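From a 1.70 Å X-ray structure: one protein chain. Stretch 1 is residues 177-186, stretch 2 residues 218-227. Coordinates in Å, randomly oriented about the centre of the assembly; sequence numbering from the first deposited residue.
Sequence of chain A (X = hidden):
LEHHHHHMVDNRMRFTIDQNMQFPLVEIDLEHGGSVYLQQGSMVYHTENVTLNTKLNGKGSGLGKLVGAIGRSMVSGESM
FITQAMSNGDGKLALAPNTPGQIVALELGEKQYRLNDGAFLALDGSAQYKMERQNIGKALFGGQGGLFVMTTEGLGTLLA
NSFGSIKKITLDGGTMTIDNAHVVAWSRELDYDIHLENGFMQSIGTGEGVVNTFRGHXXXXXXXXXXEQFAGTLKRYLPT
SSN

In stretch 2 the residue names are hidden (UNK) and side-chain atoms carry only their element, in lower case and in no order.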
# COMPACT_ATOMS: atom_id res chain seq x y z
N THR A 177 -14.60 11.14 9.35
CA THR A 177 -13.93 11.72 8.20
C THR A 177 -12.50 12.10 8.57
O THR A 177 -12.26 12.81 9.55
CB THR A 177 -14.70 12.96 7.69
OG1 THR A 177 -16.00 12.56 7.25
CG2 THR A 177 -13.95 13.62 6.54
N ILE A 178 -11.56 11.62 7.77
CA ILE A 178 -10.14 11.85 8.02
C ILE A 178 -9.40 12.30 6.76
O ILE A 178 -9.70 11.85 5.66
CB ILE A 178 -9.47 10.54 8.49
CG1 ILE A 178 -10.27 9.93 9.65
CG2 ILE A 178 -8.04 10.81 8.92
CD1 ILE A 178 -9.86 8.53 9.97
N ASP A 179 -8.43 13.19 6.96
CA ASP A 179 -7.57 13.69 5.88
C ASP A 179 -7.04 12.41 5.23
O ASP A 179 -6.41 11.58 5.90
CB ASP A 179 -6.44 14.51 6.52
CG ASP A 179 -5.42 14.99 5.52
OD1 ASP A 179 -5.40 14.54 4.36
OD2 ASP A 179 -4.60 15.84 5.93
N ASN A 180 -7.27 12.22 3.93
CA ASN A 180 -6.84 10.99 3.28
C ASN A 180 -5.33 10.78 3.28
O ASN A 180 -4.86 9.65 3.14
CB ASN A 180 -7.35 10.93 1.84
CG ASN A 180 -7.26 9.53 1.25
OD1 ASN A 180 -6.67 9.33 0.19
ND2 ASN A 180 -7.83 8.57 1.95
N ALA A 181 -4.57 11.86 3.43
CA ALA A 181 -3.11 11.78 3.46
C ALA A 181 -2.64 11.02 4.71
O ALA A 181 -1.49 10.59 4.78
CB ALA A 181 -2.51 13.17 3.44
N HIS A 182 -3.54 10.89 5.68
CA HIS A 182 -3.24 10.18 6.93
C HIS A 182 -3.87 8.80 6.99
O HIS A 182 -3.75 8.10 8.00
CB HIS A 182 -3.71 11.01 8.13
CG HIS A 182 -2.83 12.19 8.42
ND1 HIS A 182 -1.69 12.10 9.19
CD2 HIS A 182 -2.91 13.48 8.01
CE1 HIS A 182 -1.10 13.28 9.24
NE2 HIS A 182 -1.82 14.13 8.53
N VAL A 183 -4.53 8.39 5.91
CA VAL A 183 -5.17 7.08 5.88
C VAL A 183 -4.27 6.04 5.24
O VAL A 183 -3.84 6.18 4.10
CB VAL A 183 -6.51 7.16 5.11
CG1 VAL A 183 -7.12 5.77 4.96
CG2 VAL A 183 -7.48 8.08 5.86
N VAL A 184 -3.96 4.99 5.99
CA VAL A 184 -3.10 3.92 5.48
C VAL A 184 -3.90 2.83 4.77
O VAL A 184 -3.71 2.57 3.58
CB VAL A 184 -2.30 3.27 6.63
CG1 VAL A 184 -1.43 2.13 6.09
CG2 VAL A 184 -1.43 4.31 7.32
N ALA A 185 -4.79 2.18 5.52
CA ALA A 185 -5.60 1.09 4.99
C ALA A 185 -6.86 0.97 5.83
O ALA A 185 -6.89 1.41 6.97
CB ALA A 185 -4.79 -0.21 5.04
N TRP A 186 -7.90 0.36 5.27
CA TRP A 186 -9.13 0.20 6.02
C TRP A 186 -9.94 -1.00 5.55
O TRP A 186 -9.74 -1.50 4.44
CB TRP A 186 -9.96 1.50 5.92
CG TRP A 186 -10.46 1.82 4.54
CD1 TRP A 186 -11.69 1.51 4.02
CD2 TRP A 186 -9.75 2.52 3.50
NE1 TRP A 186 -11.79 1.97 2.73
CE2 TRP A 186 -10.62 2.59 2.39
CE3 TRP A 186 -8.48 3.09 3.41
CZ2 TRP A 186 -10.25 3.22 1.19
CZ3 TRP A 186 -8.11 3.71 2.22
CH2 TRP A 186 -8.99 3.77 1.12
N UNK A 218 -15.81 -1.66 10.91
CA UNK A 218 -14.51 -2.05 10.40
C UNK A 218 -13.37 -1.27 11.02
O UNK A 218 -13.59 -0.40 11.87
N UNK A 219 -12.14 -1.58 10.61
CA UNK A 219 -10.98 -0.88 11.14
C UNK A 219 -10.40 0.12 10.15
O UNK A 219 -10.47 -0.06 8.94
c UNK A 219 -11.35 -3.79 12.32
c UNK A 219 -10.25 -2.81 12.68
c UNK A 219 -9.89 -1.88 11.54
o UNK A 219 -11.19 -4.51 11.31
o UNK A 219 -12.37 -3.84 13.05
N UNK A 220 -9.83 1.19 10.69
CA UNK A 220 -9.20 2.23 9.89
C UNK A 220 -7.81 2.41 10.47
O UNK A 220 -7.67 2.66 11.66
c UNK A 220 -9.21 4.65 9.25
c UNK A 220 -11.38 3.42 9.47
c UNK A 220 -9.96 3.57 10.01
c UNK A 220 -12.28 4.57 9.85
N UNK A 221 -6.78 2.27 9.64
CA UNK A 221 -5.41 2.46 10.10
C UNK A 221 -4.93 3.80 9.60
O UNK A 221 -4.91 4.05 8.40
c UNK A 221 -4.21 -0.41 11.37
c UNK A 221 -4.57 -1.62 11.98
c UNK A 221 -6.14 -2.03 10.22
c UNK A 221 -5.79 -0.82 9.62
o UNK A 221 -5.92 -3.60 11.98
c UNK A 221 -5.54 -2.41 11.39
c UNK A 221 -4.50 1.34 9.58
c UNK A 221 -4.82 0.01 10.19
N UNK A 222 -4.59 4.68 10.52
CA UNK A 222 -4.10 5.99 10.12
C UNK A 222 -2.63 6.12 10.49
O UNK A 222 -2.13 5.36 11.32
c UNK A 222 -6.36 7.03 10.38
c UNK A 222 -4.89 7.13 10.77
c UNK A 222 -4.74 7.07 12.29
c UNK A 222 -5.27 8.30 13.00
N UNK A 223 -1.96 7.07 9.86
CA UNK A 223 -0.55 7.31 10.12
C UNK A 223 -0.43 8.74 10.65
O UNK A 223 -1.25 9.59 10.33
n UNK A 223 1.17 6.55 6.29
c UNK A 223 0.72 7.78 6.43
c UNK A 223 0.29 7.12 8.85
o UNK A 223 0.88 8.66 5.57
c UNK A 223 -0.04 8.09 7.72
N UNK A 224 0.59 9.00 11.46
CA UNK A 224 0.75 10.31 12.08
C UNK A 224 1.49 11.39 11.29
O UNK A 224 1.74 12.47 11.82
o UNK A 224 2.71 9.70 13.34
c UNK A 224 1.39 10.16 13.46
N UNK A 225 1.85 11.10 10.04
CA UNK A 225 2.53 12.09 9.21
C UNK A 225 1.88 12.16 7.83
O UNK A 225 1.28 11.20 7.34
c UNK A 225 4.81 13.43 10.78
c UNK A 225 4.02 11.78 9.08
c UNK A 225 4.83 11.97 10.37
c UNK A 225 6.25 11.49 10.15
N UNK A 226 2.02 13.32 7.20
CA UNK A 226 1.46 13.61 5.88
C UNK A 226 2.62 13.82 4.92
O UNK A 226 3.35 14.80 5.04
c UNK A 226 0.62 14.89 5.99
c UNK A 226 -0.07 15.27 4.70
n UNK A 226 -1.26 15.85 4.83
o UNK A 226 0.45 15.06 3.61
N UNK A 227 2.80 12.91 3.96
CA UNK A 227 3.90 13.01 3.01
C UNK A 227 3.85 14.29 2.18
O UNK A 227 4.89 14.92 1.94
c UNK A 227 5.05 10.24 0.50
c UNK A 227 5.20 11.52 1.31
c UNK A 227 6.37 11.38 2.30
c UNK A 227 3.91 11.79 2.08
O HOH W 1 0.68 11.06 3.19
O HOH W 2 -1.88 16.75 7.77

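Position 218 has no side-chain atoms. Its backbone angles, phi 155° and psi 180°, would jam a CB against the carbonyl O of the residue before. This is Gly218. The chain turns a corner here and makes no contact with stretch 1.

Position 219 carries three carbons in a row, the third bearing two oxygens. Its CA-to-CB bond points sideways, and its side chain makes no close contact with stretch 1. The carboxylate identifies Glu219. The backbone makes the contact: Glu219 O lies 3.2 Å from Trp186 CA, a CA-H...O contact.

Position 220 has four carbons, forked at the first, with one arm two carbons long; they pack against Ile178 and Trp186. That is Ile220. It pairs with Trp186 in an antiparallel, non-hydrogen-bonded bridge. Ile220 CG1 is 4.3 Å from Trp186 CB, and Ile220 CG2 is 4.0 Å from Ile178 CD1.

Position 221 has one carbon, then a six-carbon ring bearing one oxygen. Ala185 O sits at the ring edge. This is Tyr221. Its side chain lies on the same face of the sheet as Ala185. Tyr221 N donates to Ala185 O at 2.8 Å. Tyr221 O accepts from Val184 N at 2.8 Å and, weakly, from Ala185 N at 3.4 Å. One carbonyl thus serves two successive amides, at the beta bulge. Tyr221 CB is 4.2 Å from Val184 CB.

Position 222 again has four carbons forked at the first, with one two-carbon arm; they pack against Ile178. This is Ile222. It pairs with Val183 and shares a sheet face with Ile220. Ile222 CG2 is 3.8 Å from Ile178 CD1. Ile222 CA makes a CA-H...O contact of 3.0 Å with His182 O.

Position 223 has three carbons, the third carrying one oxygen and one nitrogen. They lie beside Val184 and the carbonyl of Ala181. This amide is Gln223. Its backbone bonds twice to His182. Gln223 N donates to His182 O at 2.8 Å, and the ring atom His182 ND1 donates to Gln223 O at 2.8 Å.

Position 224 has one carbon and one oxygen. Its CA-to-CB bond points away from stretch 1. This is Ser224. Its backbone C is 3.8 Å from His182 CE1.

Position 225 has four carbons forked at the second. Its CA-to-CB bond also points away, and the residue is exposed. This is Leu225. Its backbone C is 3.5 Å from His182 CE1.

Position 226 has two carbons, the second bearing one oxygen and one nitrogen; they touch Ala181 and His182. The shorter amide is Asn226, the N-cap of a helix. Its CB is 3.6 Å from His182 NE2, and its ND2 is 3.3 Å from Ala181 CB. A water lies 2.7 Å from His182 NE2 and accepts from Asn226 ND2 at 3.1 Å.

Position 227 has four carbons forked at the second. Its CA-to-CB bond points sideways and the end of the side chain leads away. This is Leu227. A water accepts from Leu227 N at 2.9 Å and donates to Ala181 O at 2.7 Å.

The contact is an antiparallel strand pair with a bulge. Ile178 packs on both isoleucines. Beyond the strand, the His182 side chain and two waters link the turn to stretch 1.

Stretch 2 (218-227) GEIYIQSLNL
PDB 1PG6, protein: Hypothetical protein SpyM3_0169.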